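Side-chain contact in catechol 1,2-dioxygenase (PDB 2AZQ), which probably catalyses the intradiol cleavage of catechol by oxygen to cis,cis-muconate, using a ferric iron: residues H223-A228 with E299-R304. Residues are numbered along the deposited sequence; the frame is centred on the assembly and turned at random.
Sequences HFFISA and EARSHR. Unlike the reference sequence in segment 299-304: Ala300 (reference Glu). With FE (Fe (III) ion), chain B.
Arg301 lays its aliphatic chain and NE against the CE1 corner of the Phe225 ring, where a C-terminal loop passes the iron-bearing strand 217-227 in the mixed beta-sheet of the intradiol dioxygenase catalytic domain. The two side chains run roughly at right angles, yet ring and guanidinium planes lie only 13° apart. They are not centred on each other: CG of Arg301 sits 4.1 Å above one ring face, displaced to the rim, and NE comes within 4.0 Å of Phe225 CE1. The bend at chi3 (-120°) keeps NE beside this rim; CZ and the NH groups then run on past the ring, and NH1 finds a hydrogen-bonding partner elsewhere. A serine in place of Arg301 would probably leave the CE1 rim of Phe225 without its aliphatic cover and the partner of NH1 without its mate. The buried Phe225 ring is also packed by Tyr110 and His233, and meets Trp155 edge-to-face. Two residues along the strand, the CB bond of Ser227 points toward Glu299, and CB meets Glu299 CG. CG of Glu299 is anti to the backbone N (chi1 -179°), which carries the chain over to the serine; a bend at chi2 then brings one carboxylate oxygen, OE1, to the serine hydroxyl. Ser227 OG and Glu299 OE1 remain 3.6 Å apart, so this pair meets without a hydrogen bond. At the other end of segment 223-228, His223 shares the iron with Tyr163, Tyr197 and His221, and its imidazole stacks on Trp155. NE2 of His223 binds the iron(III) ion at 2.0 Å.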
loop_
_atom_site.group_PDB
_atom_site.type_symbol
_atom_site.label_atom_id
_atom_site.label_comp_id
_atom_site.label_asym_id
_atom_site.label_seq_id
_atom_site.Cartn_x
_atom_site.Cartn_y
_atom_site.Cartn_z
ATOM N N HIS A 223 -2.941 1.034 -26.466
ATOM C CA HIS A 223 -4.177 0.998 -25.633
ATOM C C HIS A 223 -5.413 1.685 -26.263
ATOM O O HIS A 223 -5.302 2.717 -26.933
ATOM C CB HIS A 223 -3.891 1.710 -24.300
ATOM C CG HIS A 223 -2.798 1.102 -23.479
ATOM N ND1 HIS A 223 -2.994 0.039 -22.624
ATOM C CD2 HIS A 223 -1.486 1.420 -23.387
ATOM C CE1 HIS A 223 -1.848 -0.271 -22.043
ATOM N NE2 HIS A 223 -0.917 0.553 -22.490
ATOM N N PHE A 224 -6.585 1.097 -26.065
ATOM C CA PHE A 224 -7.799 1.720 -26.581
ATOM C C PHE A 224 -8.952 1.804 -25.624
ATOM O O PHE A 224 -9.211 0.884 -24.840
ATOM C CB PHE A 224 -8.368 1.022 -27.822
ATOM C CG PHE A 224 -7.479 1.066 -29.008
ATOM C CD1 PHE A 224 -6.484 0.116 -29.175
ATOM C CD2 PHE A 224 -7.649 2.052 -29.977
ATOM C CE1 PHE A 224 -5.676 0.134 -30.294
ATOM C CE2 PHE A 224 -6.848 2.081 -31.094
ATOM C CZ PHE A 224 -5.856 1.113 -31.258
ATOM N N PHE A 225 -9.639 2.934 -25.708
ATOM C CA PHE A 225 -10.867 3.203 -24.957
ATOM C C PHE A 225 -11.781 3.485 -26.153
ATOM O O PHE A 225 -11.510 4.397 -26.934
ATOM C CB PHE A 225 -10.740 4.460 -24.104
ATOM C CG PHE A 225 -10.397 4.203 -22.682
ATOM C CD1 PHE A 225 -10.034 5.258 -21.850
ATOM C CD2 PHE A 225 -10.445 2.933 -22.156
ATOM C CE1 PHE A 225 -9.715 5.046 -20.502
ATOM C CE2 PHE A 225 -10.124 2.722 -20.803
ATOM C CZ PHE A 225 -9.760 3.783 -19.984
ATOM N N ILE A 226 -12.811 2.673 -26.330
ATOM C CA ILE A 226 -13.707 2.851 -27.460
ATOM C C ILE A 226 -15.135 2.919 -26.944
ATOM O O ILE A 226 -15.590 2.084 -26.155
ATOM C CB ILE A 226 -13.479 1.730 -28.508
ATOM C CG1 ILE A 226 -11.988 1.755 -28.890
ATOM C CG2 ILE A 226 -14.335 1.966 -29.758
ATOM C CD1 ILE A 226 -11.589 1.165 -30.208
ATOM N N SER A 227 -15.838 3.950 -27.380
ATOM C CA SER A 227 -17.172 4.156 -26.897
ATOM C C SER A 227 -17.964 4.946 -27.906
ATOM O O SER A 227 -17.407 5.718 -28.656
ATOM C CB SER A 227 -17.094 4.864 -25.536
ATOM O OG SER A 227 -16.261 6.011 -25.593
ATOM N N ALA A 228 -19.267 4.706 -27.937
ATOM C CA ALA A 228 -20.163 5.363 -28.874
ATOM C C ALA A 228 -21.559 5.486 -28.283
ATOM O O ALA A 228 -22.071 4.557 -27.644
ATOM C CB ALA A 228 -20.216 4.582 -30.206
ATOM N N GLU A 299 -21.738 2.954 -21.427
ATOM C CA GLU A 299 -20.561 3.745 -21.822
ATOM C C GLU A 299 -20.319 4.628 -20.656
ATOM O O GLU A 299 -21.126 5.508 -20.394
ATOM C CB GLU A 299 -20.772 4.660 -23.035
ATOM C CG GLU A 299 -19.484 5.466 -23.430
ATOM C CD GLU A 299 -19.403 6.962 -22.925
ATOM O OE1 GLU A 299 -18.339 7.628 -23.115
ATOM O OE2 GLU A 299 -20.398 7.484 -22.361
ATOM N N ALA A 300 -19.239 4.416 -19.927
ATOM C CA ALA A 300 -19.023 5.294 -18.804
ATOM C C ALA A 300 -17.688 5.136 -18.127
ATOM O O ALA A 300 -17.410 5.840 -17.140
ATOM C CB ALA A 300 -20.150 5.124 -17.783
ATOM N N ARG A 301 -16.845 4.243 -18.629
ATOM C CA ARG A 301 -15.557 4.090 -17.973
ATOM C C ARG A 301 -15.780 3.767 -16.488
ATOM O O ARG A 301 -16.765 4.188 -15.872
ATOM C CB ARG A 301 -14.770 5.406 -18.033
ATOM C CG ARG A 301 -13.528 5.447 -18.896
ATOM C CD ARG A 301 -12.789 6.737 -18.570
ATOM N NE ARG A 301 -12.629 7.628 -19.711
ATOM C CZ ARG A 301 -12.187 8.881 -19.610
ATOM N NH1 ARG A 301 -11.865 9.388 -18.416
ATOM N NH2 ARG A 301 -12.052 9.631 -20.704
ATOM N N SER A 302 -14.848 3.031 -15.906
ATOM C CA SER A 302 -14.948 2.727 -14.498
ATOM C C SER A 302 -14.704 4.080 -13.839
ATOM O O SER A 302 -14.325 5.045 -14.513
ATOM C CB SER A 302 -13.838 1.763 -14.095
ATOM O OG SER A 302 -12.585 2.399 -14.215
ATOM N N HIS A 303 -14.938 4.169 -12.536
ATOM C CA HIS A 303 -14.653 5.419 -11.846
ATOM C C HIS A 303 -13.188 5.338 -11.440
ATOM O O HIS A 303 -12.717 6.124 -10.624
ATOM C CB HIS A 303 -15.506 5.608 -10.581
ATOM C CG HIS A 303 -16.983 5.482 -10.809
ATOM N ND1 HIS A 303 -17.612 5.975 -11.936
ATOM C CD2 HIS A 303 -17.960 4.939 -10.039
ATOM C CE1 HIS A 303 -18.911 5.737 -11.853
ATOM N NE2 HIS A 303 -19.148 5.109 -10.713
ATOM N N ARG A 304 -12.476 4.359 -11.983
ATOM C CA ARG A 304 -11.075 4.248 -11.665
ATOM C C ARG A 304 -10.447 5.649 -11.806
ATOM O O ARG A 304 -10.712 6.364 -12.776
ATOM C CB ARG A 304 -10.398 3.261 -12.617
ATOM C CG ARG A 304 -8.897 3.163 -12.425
ATOM C CD ARG A 304 -8.245 2.066 -13.253
ATOM N NE ARG A 304 -6.824 2.021 -12.941
ATOM C CZ ARG A 304 -5.975 1.104 -13.378
ATOM N NH1 ARG A 304 -4.695 1.160 -13.026
ATOM N NH2 ARG A 304 -6.399 0.137 -14.162
HETATM FE FE FE B . 0.837 0.064 -21.661
#